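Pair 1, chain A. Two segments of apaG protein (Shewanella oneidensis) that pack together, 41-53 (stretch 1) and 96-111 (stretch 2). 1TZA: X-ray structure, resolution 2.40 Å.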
# COMPACT_ATOMS: atom_id res chain seq x y z
N GLU A 41 -20.57 10.62 -23.29
CA GLU A 41 -20.18 11.42 -24.44
C GLU A 41 -19.69 12.78 -23.95
O GLU A 41 -19.50 13.71 -24.72
CB GLU A 41 -21.39 11.62 -25.37
CG GLU A 41 -22.19 12.91 -25.13
CD GLU A 41 -22.90 12.96 -23.78
OE1 GLU A 41 -23.51 14.01 -23.48
OE2 GLU A 41 -22.87 11.96 -23.03
N GLN A 42 -19.46 12.86 -22.64
CA GLN A 42 -19.02 14.10 -22.01
C GLN A 42 -18.05 13.80 -20.87
O GLN A 42 -18.13 12.74 -20.24
CB GLN A 42 -20.27 14.81 -21.50
CG GLN A 42 -20.08 15.97 -20.54
CD GLN A 42 -21.43 16.57 -20.17
OE1 GLN A 42 -22.40 15.85 -19.93
NE2 GLN A 42 -21.50 17.90 -20.13
N ALA A 43 -17.12 14.71 -20.61
CA ALA A 43 -16.14 14.52 -19.56
C ALA A 43 -16.80 14.41 -18.19
O ALA A 43 -17.84 15.02 -17.94
CB ALA A 43 -15.12 15.66 -19.56
N ALA A 44 -16.19 13.63 -17.30
CA ALA A 44 -16.70 13.43 -15.95
C ALA A 44 -15.56 13.58 -14.94
O ALA A 44 -14.49 12.98 -15.10
CB ALA A 44 -17.35 12.06 -15.82
N LYS A 45 -15.80 14.38 -13.91
CA LYS A 45 -14.80 14.63 -12.88
C LYS A 45 -15.14 13.94 -11.57
O LYS A 45 -16.24 14.11 -11.03
CB LYS A 45 -14.67 16.13 -12.67
CG LYS A 45 -13.61 16.56 -11.69
CD LYS A 45 -13.62 18.08 -11.59
CE LYS A 45 -12.60 18.58 -10.61
NZ LYS A 45 -12.70 20.06 -10.47
N LEU A 46 -14.19 13.16 -11.06
CA LEU A 46 -14.36 12.45 -9.80
C LEU A 46 -14.05 13.40 -8.65
O LEU A 46 -12.89 13.75 -8.43
CB LEU A 46 -13.42 11.23 -9.76
CG LEU A 46 -13.63 10.20 -8.65
CD1 LEU A 46 -12.92 8.90 -9.02
CD2 LEU A 46 -13.13 10.76 -7.33
N GLU A 47 -15.07 13.82 -7.91
CA GLU A 47 -14.85 14.75 -6.81
C GLU A 47 -14.70 14.12 -5.43
O GLU A 47 -13.83 14.52 -4.66
CB GLU A 47 -15.97 15.80 -6.78
CG GLU A 47 -15.89 16.78 -7.94
CD GLU A 47 -16.88 17.92 -7.82
OE1 GLU A 47 -16.70 18.94 -8.51
OE2 GLU A 47 -17.85 17.79 -7.04
N THR A 48 -15.54 13.13 -5.13
CA THR A 48 -15.48 12.48 -3.82
C THR A 48 -15.54 10.96 -3.87
O THR A 48 -15.90 10.35 -4.88
CB THR A 48 -16.63 12.91 -2.91
OG1 THR A 48 -17.87 12.49 -3.50
CG2 THR A 48 -16.64 14.42 -2.70
N ARG A 49 -15.21 10.34 -2.75
CA ARG A 49 -15.28 8.89 -2.63
C ARG A 49 -15.89 8.60 -1.28
O ARG A 49 -15.79 9.40 -0.35
CB ARG A 49 -13.90 8.25 -2.74
CG ARG A 49 -12.91 8.65 -1.66
CD ARG A 49 -11.65 7.79 -1.74
NE ARG A 49 -10.44 8.53 -1.39
CZ ARG A 49 -10.13 8.96 -0.18
NH1 ARG A 49 -10.94 8.72 0.85
NH2 ARG A 49 -9.02 9.65 0.02
N HIS A 50 -16.54 7.46 -1.18
CA HIS A 50 -17.16 7.04 0.06
C HIS A 50 -17.06 5.53 0.09
O HIS A 50 -17.73 4.84 -0.67
CB HIS A 50 -18.63 7.48 0.12
CG HIS A 50 -19.34 7.01 1.35
ND1 HIS A 50 -18.88 7.25 2.63
CD2 HIS A 50 -20.47 6.27 1.49
CE1 HIS A 50 -19.69 6.68 3.50
NE2 HIS A 50 -20.66 6.08 2.84
N TRP A 51 -16.20 5.03 0.97
CA TRP A 51 -15.97 3.60 1.11
C TRP A 51 -16.63 3.01 2.34
O TRP A 51 -16.89 3.70 3.33
CB TRP A 51 -14.47 3.31 1.20
CG TRP A 51 -13.67 3.53 -0.06
CD1 TRP A 51 -12.67 4.44 -0.27
CD2 TRP A 51 -13.74 2.73 -1.26
NE1 TRP A 51 -12.11 4.26 -1.51
CE2 TRP A 51 -12.74 3.22 -2.14
CE3 TRP A 51 -14.54 1.66 -1.67
CZ2 TRP A 51 -12.53 2.67 -3.40
CZ3 TRP A 51 -14.32 1.11 -2.93
CH2 TRP A 51 -13.33 1.61 -3.78
N ILE A 52 -16.90 1.71 2.27
CA ILE A 52 -17.46 0.95 3.37
C ILE A 52 -16.57 -0.29 3.35
O ILE A 52 -16.58 -1.06 2.40
CB ILE A 52 -18.94 0.55 3.15
CG1 ILE A 52 -19.84 1.78 3.35
CG2 ILE A 52 -19.35 -0.54 4.13
CD1 ILE A 52 -19.82 2.74 2.19
N ILE A 53 -15.79 -0.44 4.40
CA ILE A 53 -14.85 -1.54 4.51
C ILE A 53 -15.28 -2.46 5.65
O ILE A 53 -15.50 -2.00 6.78
CB ILE A 53 -13.44 -0.98 4.77
CG1 ILE A 53 -13.12 0.07 3.68
CG2 ILE A 53 -12.41 -2.10 4.78
CD1 ILE A 53 -11.86 0.88 3.95
N MSE A 96 -15.11 -4.63 0.32
CA MSE A 96 -15.16 -3.19 0.13
C MSE A 96 -16.21 -2.82 -0.93
O MSE A 96 -16.43 -3.57 -1.89
CB MSE A 96 -13.79 -2.65 -0.31
CG MSE A 96 -12.78 -2.45 0.81
SE MSE A 96 -11.14 -1.63 0.12
CE MSE A 96 -11.68 0.25 0.05
N TYR A 97 -16.86 -1.68 -0.74
CA TYR A 97 -17.85 -1.19 -1.69
C TYR A 97 -18.12 0.27 -1.37
O TYR A 97 -17.68 0.77 -0.33
CB TYR A 97 -19.14 -2.04 -1.64
CG TYR A 97 -20.00 -1.86 -0.40
CD1 TYR A 97 -20.84 -0.75 -0.27
CD2 TYR A 97 -20.01 -2.81 0.61
CE1 TYR A 97 -21.67 -0.61 0.84
CE2 TYR A 97 -20.82 -2.67 1.73
CZ TYR A 97 -21.65 -1.57 1.84
OH TYR A 97 -22.45 -1.43 2.94
N GLY A 98 -18.83 0.97 -2.25
CA GLY A 98 -19.12 2.37 -2.01
C GLY A 98 -19.48 3.13 -3.27
O GLY A 98 -20.01 2.56 -4.22
N THR A 99 -19.20 4.43 -3.27
CA THR A 99 -19.51 5.27 -4.42
C THR A 99 -18.52 6.41 -4.58
O THR A 99 -17.81 6.78 -3.65
CB THR A 99 -20.91 5.88 -4.31
OG1 THR A 99 -20.97 6.71 -3.15
CG2 THR A 99 -21.98 4.79 -4.20
N TYR A 100 -18.48 6.95 -5.80
CA TYR A 100 -17.63 8.07 -6.14
C TYR A 100 -18.59 9.20 -6.48
O TYR A 100 -19.55 9.00 -7.23
CB TYR A 100 -16.78 7.76 -7.38
CG TYR A 100 -15.65 6.79 -7.14
CD1 TYR A 100 -14.77 6.96 -6.08
CD2 TYR A 100 -15.43 5.73 -8.02
CE1 TYR A 100 -13.69 6.10 -5.89
CE2 TYR A 100 -14.35 4.86 -7.84
CZ TYR A 100 -13.48 5.06 -6.78
OH TYR A 100 -12.39 4.23 -6.61
N GLY A 101 -18.35 10.38 -5.93
CA GLY A 101 -19.22 11.51 -6.24
C GLY A 101 -18.72 12.15 -7.52
O GLY A 101 -17.71 12.85 -7.50
N MSE A 102 -19.41 11.92 -8.63
CA MSE A 102 -19.00 12.49 -9.92
C MSE A 102 -19.74 13.77 -10.27
O MSE A 102 -20.85 14.02 -9.79
CB MSE A 102 -19.26 11.49 -11.06
CG MSE A 102 -18.78 10.06 -10.83
SE MSE A 102 -16.86 9.86 -10.77
CE MSE A 102 -16.39 10.75 -12.44
N VAL A 103 -19.12 14.58 -11.13
CA VAL A 103 -19.74 15.81 -11.62
C VAL A 103 -19.38 15.87 -13.10
O VAL A 103 -18.24 15.61 -13.48
CB VAL A 103 -19.23 17.08 -10.89
CG1 VAL A 103 -17.72 17.21 -11.02
CG2 VAL A 103 -19.92 18.32 -11.47
N SER A 104 -20.37 16.20 -13.93
CA SER A 104 -20.15 16.27 -15.37
C SER A 104 -19.78 17.66 -15.85
O SER A 104 -19.95 18.65 -15.13
CB SER A 104 -21.40 15.80 -16.12
OG SER A 104 -22.47 16.71 -15.92
N GLU A 105 -19.26 17.73 -17.07
CA GLU A 105 -18.88 18.99 -17.70
C GLU A 105 -20.07 19.95 -17.60
O GLU A 105 -19.89 21.14 -17.36
CB GLU A 105 -18.54 18.75 -19.17
CG GLU A 105 -18.07 19.98 -19.93
CD GLU A 105 -16.57 20.20 -19.79
OE1 GLU A 105 -15.80 19.34 -20.27
OE2 GLU A 105 -16.17 21.23 -19.21
N SER A 106 -21.27 19.41 -17.78
CA SER A 106 -22.49 20.20 -17.71
C SER A 106 -22.81 20.65 -16.29
O SER A 106 -23.79 21.36 -16.07
CB SER A 106 -23.68 19.42 -18.29
OG SER A 106 -24.02 18.30 -17.49
N GLY A 107 -21.99 20.22 -15.33
CA GLY A 107 -22.19 20.60 -13.94
C GLY A 107 -23.08 19.69 -13.11
O GLY A 107 -23.20 19.87 -11.90
N GLU A 108 -23.70 18.70 -13.74
CA GLU A 108 -24.58 17.79 -13.02
C GLU A 108 -23.82 16.78 -12.16
O GLU A 108 -22.81 16.21 -12.59
CB GLU A 108 -25.51 17.05 -14.00
CG GLU A 108 -26.52 16.14 -13.30
CD GLU A 108 -27.45 15.43 -14.26
OE1 GLU A 108 -26.95 14.82 -15.23
OE2 GLU A 108 -28.68 15.45 -14.03
N HIS A 109 -24.34 16.57 -10.96
CA HIS A 109 -23.75 15.64 -10.00
C HIS A 109 -24.45 14.28 -9.98
O HIS A 109 -25.68 14.20 -9.96
CB HIS A 109 -23.83 16.24 -8.59
CG HIS A 109 -23.01 17.48 -8.42
ND1 HIS A 109 -21.67 17.45 -8.08
CD2 HIS A 109 -23.34 18.79 -8.54
CE1 HIS A 109 -21.21 18.69 -8.00
NE2 HIS A 109 -22.20 19.52 -8.27
N PHE A 110 -23.66 13.21 -9.99
CA PHE A 110 -24.21 11.87 -9.95
C PHE A 110 -23.21 10.93 -9.29
O PHE A 110 -22.08 11.33 -9.00
CB PHE A 110 -24.56 11.37 -11.35
CG PHE A 110 -23.38 11.27 -12.27
CD1 PHE A 110 -22.77 12.42 -12.76
CD2 PHE A 110 -22.89 10.03 -12.66
CE1 PHE A 110 -21.69 12.34 -13.63
CE2 PHE A 110 -21.81 9.93 -13.54
CZ PHE A 110 -21.21 11.09 -14.03
N ASN A 111 -23.61 9.68 -9.05
CA ASN A 111 -22.73 8.73 -8.41
C ASN A 111 -22.34 7.55 -9.27
O ASN A 111 -23.15 7.02 -10.03
CB ASN A 111 -23.36 8.22 -7.12
CG ASN A 111 -23.65 9.32 -6.13
OD1 ASN A 111 -22.76 10.08 -5.73
ND2 ASN A 111 -24.91 9.43 -5.72

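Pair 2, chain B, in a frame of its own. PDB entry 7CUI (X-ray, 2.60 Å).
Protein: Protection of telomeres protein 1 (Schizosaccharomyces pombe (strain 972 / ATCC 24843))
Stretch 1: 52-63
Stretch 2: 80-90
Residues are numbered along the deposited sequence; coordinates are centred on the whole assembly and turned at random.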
# COMPACT_ATOMS: atom_id res chain seq x y z
N ARG B 52 12.37 -1.03 -6.44
CA ARG B 52 11.89 0.31 -6.76
C ARG B 52 11.01 0.23 -8.00
O ARG B 52 11.40 -0.40 -8.99
CB ARG B 52 13.08 1.23 -7.05
CG ARG B 52 12.74 2.71 -7.09
CD ARG B 52 14.03 3.51 -7.20
NE ARG B 52 14.10 4.26 -8.44
CZ ARG B 52 13.87 5.56 -8.53
NH1 ARG B 52 13.55 6.25 -7.46
NH2 ARG B 52 13.95 6.16 -9.71
N LEU B 53 9.84 0.86 -7.96
CA LEU B 53 8.89 0.75 -9.06
C LEU B 53 8.32 2.12 -9.41
O LEU B 53 8.18 2.98 -8.54
CB LEU B 53 7.76 -0.20 -8.68
CG LEU B 53 8.18 -1.56 -8.13
CD1 LEU B 53 8.07 -1.56 -6.62
CD2 LEU B 53 7.31 -2.66 -8.70
N ARG B 54 7.99 2.31 -10.70
CA ARG B 54 7.23 3.46 -11.15
C ARG B 54 5.82 2.97 -11.46
O ARG B 54 5.63 2.12 -12.33
CB ARG B 54 7.88 4.11 -12.38
CG ARG B 54 7.34 5.50 -12.69
CD ARG B 54 8.09 6.23 -13.78
NE ARG B 54 9.52 6.24 -13.54
CZ ARG B 54 10.25 7.33 -13.32
NH1 ARG B 54 9.68 8.52 -13.31
NH2 ARG B 54 11.55 7.22 -13.12
N VAL B 55 4.83 3.52 -10.73
CA VAL B 55 3.61 2.77 -10.50
C VAL B 55 2.39 3.69 -10.49
O VAL B 55 2.50 4.91 -10.39
CB VAL B 55 3.77 1.94 -9.21
CG1 VAL B 55 3.05 2.52 -8.00
CG2 VAL B 55 3.42 0.48 -9.43
N GLN B 56 1.21 3.06 -10.60
CA GLN B 56 -0.10 3.68 -10.60
C GLN B 56 -0.98 2.87 -9.67
O GLN B 56 -0.90 1.64 -9.66
CB GLN B 56 -0.68 3.53 -12.01
CG GLN B 56 -1.29 4.78 -12.59
CD GLN B 56 -1.85 4.53 -13.98
OE1 GLN B 56 -1.70 3.45 -14.55
NE2 GLN B 56 -2.50 5.54 -14.53
N VAL B 57 -1.83 3.54 -8.87
CA VAL B 57 -2.74 2.80 -8.00
C VAL B 57 -3.98 2.42 -8.79
O VAL B 57 -4.58 3.26 -9.47
CB VAL B 57 -3.12 3.57 -6.72
CG1 VAL B 57 -4.02 2.73 -5.83
CG2 VAL B 57 -1.90 4.04 -5.94
N VAL B 58 -4.38 1.15 -8.65
CA VAL B 58 -5.41 0.56 -9.48
C VAL B 58 -6.56 0.04 -8.62
O VAL B 58 -7.67 -0.14 -9.11
CB VAL B 58 -4.78 -0.50 -10.41
CG1 VAL B 58 -5.67 -1.72 -10.65
CG2 VAL B 58 -4.33 0.14 -11.72
N ASP B 59 -6.28 -0.19 -7.33
CA ASP B 59 -7.26 -0.69 -6.37
C ASP B 59 -6.68 -0.52 -4.97
O ASP B 59 -5.49 -0.22 -4.83
CB ASP B 59 -7.64 -2.14 -6.67
CG ASP B 59 -8.98 -2.58 -6.09
OD1 ASP B 59 -9.52 -1.85 -5.25
OD2 ASP B 59 -9.47 -3.65 -6.48
N PHE B 60 -7.51 -0.71 -3.93
CA PHE B 60 -7.04 -0.67 -2.55
C PHE B 60 -7.96 -1.47 -1.62
O PHE B 60 -9.10 -1.76 -1.96
CB PHE B 60 -6.86 0.77 -2.07
CG PHE B 60 -8.13 1.59 -2.03
CD1 PHE B 60 -9.06 1.41 -1.01
CD2 PHE B 60 -8.39 2.54 -3.00
CE1 PHE B 60 -10.22 2.17 -0.97
CE2 PHE B 60 -9.55 3.30 -2.96
CZ PHE B 60 -10.46 3.11 -1.95
N TRP B 61 -7.42 -1.78 -0.43
CA TRP B 61 -8.11 -2.54 0.61
C TRP B 61 -7.74 -1.97 1.98
O TRP B 61 -6.57 -1.66 2.22
CB TRP B 61 -7.75 -4.02 0.51
CG TRP B 61 -8.83 -4.88 1.09
CD1 TRP B 61 -9.92 -5.38 0.43
CD2 TRP B 61 -8.98 -5.30 2.46
NE1 TRP B 61 -10.72 -6.09 1.28
CE2 TRP B 61 -10.17 -6.05 2.54
CE3 TRP B 61 -8.24 -5.10 3.63
CZ2 TRP B 61 -10.63 -6.62 3.73
CZ3 TRP B 61 -8.68 -5.65 4.81
CH2 TRP B 61 -9.86 -6.41 4.85
N PRO B 62 -8.69 -1.82 2.93
CA PRO B 62 -10.11 -2.11 2.71
C PRO B 62 -10.84 -1.01 1.94
O PRO B 62 -10.28 0.05 1.66
CB PRO B 62 -10.67 -2.28 4.13
CG PRO B 62 -9.75 -1.47 5.03
CD PRO B 62 -8.42 -1.36 4.31
N LYS B 63 -12.11 -1.28 1.60
CA LYS B 63 -12.85 -0.39 0.73
C LYS B 63 -13.29 0.88 1.45
O LYS B 63 -13.41 1.92 0.82
CB LYS B 63 -14.03 -1.13 0.08
CG LYS B 63 -13.64 -2.30 -0.79
CD LYS B 63 -12.70 -1.93 -1.93
CE LYS B 63 -12.41 -3.11 -2.83
NZ LYS B 63 -10.99 -3.14 -3.24
N TRP B 80 -2.13 2.15 11.46
CA TRP B 80 -2.42 2.17 10.03
C TRP B 80 -2.21 0.77 9.47
O TRP B 80 -1.18 0.14 9.73
CB TRP B 80 -1.52 3.16 9.29
CG TRP B 80 -1.71 4.61 9.64
CD1 TRP B 80 -0.76 5.46 10.11
CD2 TRP B 80 -2.93 5.37 9.54
NE1 TRP B 80 -1.30 6.71 10.32
CE2 TRP B 80 -2.62 6.68 9.97
CE3 TRP B 80 -4.23 5.08 9.13
CZ2 TRP B 80 -3.58 7.70 9.99
CZ3 TRP B 80 -5.18 6.09 9.16
CH2 TRP B 80 -4.85 7.37 9.59
N MSE B 81 -3.17 0.31 8.68
CA MSE B 81 -2.99 -0.89 7.89
C MSE B 81 -3.96 -0.89 6.71
O MSE B 81 -5.17 -0.97 6.87
CB MSE B 81 -3.15 -2.15 8.76
CG MSE B 81 -2.85 -3.41 8.00
SE MSE B 81 -3.47 -4.97 9.00
CE MSE B 81 -5.43 -5.10 8.90
N PHE B 82 -3.38 -0.78 5.51
CA PHE B 82 -4.13 -0.84 4.26
C PHE B 82 -3.19 -1.29 3.15
O PHE B 82 -1.97 -1.31 3.32
CB PHE B 82 -4.80 0.50 3.96
CG PHE B 82 -3.88 1.70 3.93
CD1 PHE B 82 -3.64 2.44 5.09
CD2 PHE B 82 -3.25 2.10 2.76
CE1 PHE B 82 -2.80 3.54 5.06
CE2 PHE B 82 -2.40 3.20 2.74
CZ PHE B 82 -2.18 3.92 3.89
N ALA B 83 -3.77 -1.66 2.00
CA ALA B 83 -2.99 -2.13 0.87
C ALA B 83 -3.41 -1.40 -0.40
O ALA B 83 -4.60 -1.19 -0.63
CB ALA B 83 -3.14 -3.62 0.73
N LEU B 84 -2.42 -1.02 -1.21
CA LEU B 84 -2.67 -0.45 -2.52
C LEU B 84 -2.32 -1.50 -3.57
O LEU B 84 -1.21 -2.02 -3.56
CB LEU B 84 -1.77 0.77 -2.71
CG LEU B 84 -1.88 1.86 -1.64
CD1 LEU B 84 -0.98 3.04 -2.01
CD2 LEU B 84 -3.31 2.33 -1.49
N LEU B 85 -3.27 -1.81 -4.46
CA LEU B 85 -2.95 -2.62 -5.62
C LEU B 85 -2.34 -1.72 -6.69
O LEU B 85 -3.02 -0.85 -7.23
CB LEU B 85 -4.22 -3.31 -6.14
CG LEU B 85 -3.98 -4.38 -7.22
CD1 LEU B 85 -3.15 -5.53 -6.68
CD2 LEU B 85 -5.30 -4.88 -7.78
N VAL B 86 -1.06 -1.92 -6.99
CA VAL B 86 -0.35 -1.02 -7.89
C VAL B 86 -0.09 -1.72 -9.23
O VAL B 86 -0.05 -2.94 -9.29
CB VAL B 86 0.93 -0.45 -7.26
CG1 VAL B 86 0.64 0.38 -6.01
CG2 VAL B 86 1.96 -1.53 -6.96
N ARG B 87 0.08 -0.92 -10.29
CA ARG B 87 0.32 -1.42 -11.63
C ARG B 87 1.48 -0.65 -12.27
O ARG B 87 1.60 0.56 -12.12
CB ARG B 87 -0.96 -1.39 -12.47
CG ARG B 87 -0.74 -1.43 -13.98
CD ARG B 87 -1.82 -2.20 -14.73
NE ARG B 87 -3.18 -1.75 -14.45
CZ ARG B 87 -4.29 -2.45 -14.69
NH1 ARG B 87 -4.23 -3.66 -15.25
NH2 ARG B 87 -5.47 -1.93 -14.37
N ASP B 88 2.30 -1.40 -13.02
CA ASP B 88 3.59 -1.00 -13.56
C ASP B 88 3.46 -0.94 -15.08
O ASP B 88 2.43 -1.34 -15.64
CB ASP B 88 4.62 -2.05 -13.13
CG ASP B 88 6.07 -1.74 -13.46
OD1 ASP B 88 6.42 -1.79 -14.65
OD2 ASP B 88 6.85 -1.49 -12.51
N VAL B 89 4.52 -0.45 -15.74
CA VAL B 89 4.64 -0.40 -17.19
C VAL B 89 4.30 -1.75 -17.82
O VAL B 89 3.82 -1.80 -18.95
CB VAL B 89 6.05 0.08 -17.60
CG1 VAL B 89 6.21 0.15 -19.11
CG2 VAL B 89 6.39 1.42 -16.98
N SER B 90 4.54 -2.84 -17.08
CA SER B 90 4.47 -4.18 -17.64
C SER B 90 3.09 -4.83 -17.46
O SER B 90 2.97 -6.05 -17.62
CB SER B 90 5.57 -5.06 -17.08
OG SER B 90 5.51 -5.12 -15.66

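The sharpest difference sits opposite a shared bulge: where pair 1 has G101(A), with no side chain, pair 2 has L85(B), and their CA atoms superpose to 0.1 Å. In pair 1 the side chain of T48(A) claims the space beside the glycine; an ideal CB on G101(A) would lie 2.1 Å from T48(A) OG1, a clash. In pair 2 the matching D59(B) takes the t rotamer, whereas T48(A) is p, and D59(B) CB and L85(B) CB pack at 3.7 Å. Its carboxylate turns back on its own stretch, where OD1 of D59(B) accepts from F60(B) N at 2.7 Å and forms a salt bridge with K63(B) NZ, in the loop that follows, at 2.8 Å. For a designer, the two residues of this bridge are best read as a pair: OG1 of T48(A) lies where a CB on G101(A) would be, while D59(B) leaves that place to the CB of L85(B).

Around that spot the backbones agree to 0.5 Å over 14 central residues. Both pairs are antiparallel strands, with axes at 164° in pair 1 and 158° in pair 2, and both slip register by one residue. The bulge is E47(A) and T48(A) in the first, V58(B) and D59(B) in the second, and one carbonyl serves both amides. G101(A) O accepts from E47(A) N at 2.8 Å and from T48(A) N at 3.2 Å; L85(B) O accepts from V58(B) N at 2.8 Å and, weakly, from D59(B) N at 3.3 Å. The return bonds, G101(A) N to T48(A) O at 2.7 Å and L85(B) N to D59(B) O at 2.8 Å, restore the ladder.

The extra bulge residue is filled differently. E47(A) brings OE1 to 3.2 Å from V103(A) CG1, while V58(B) sets CG2 3.5 Å from R87(B) NE, the match of V103(A). Polar and apolar partners thus trade strands, and a long side chain reaches a branched one in each case.

On the buried face, L46(A) matches V57(B), and Y100(A) matches L84(B). Pair 1 lays L46(A) CD1 over the tyrosine ring, 4.0 Å from the Y100(A) ring centroid; pair 2 makes a purely aliphatic contact, V57(B) CG2 to L84(B) CD1 at 4.2 Å. Diagonally across, small A44(A) meets a long selenomethionine, its CB 3.7 Å from M102(A) CE, although M102(A) pairs directly with L46(A). The matching V55(B) is larger and V86(B) shorter, and V55(B) CG2 meets V86(B) CB at 3.4 Å. Bulk has moved from one strand to the other while the CA atoms of these residues stay within 0.7 Å of their matches: on much the same backbone, the volume is shared out differently.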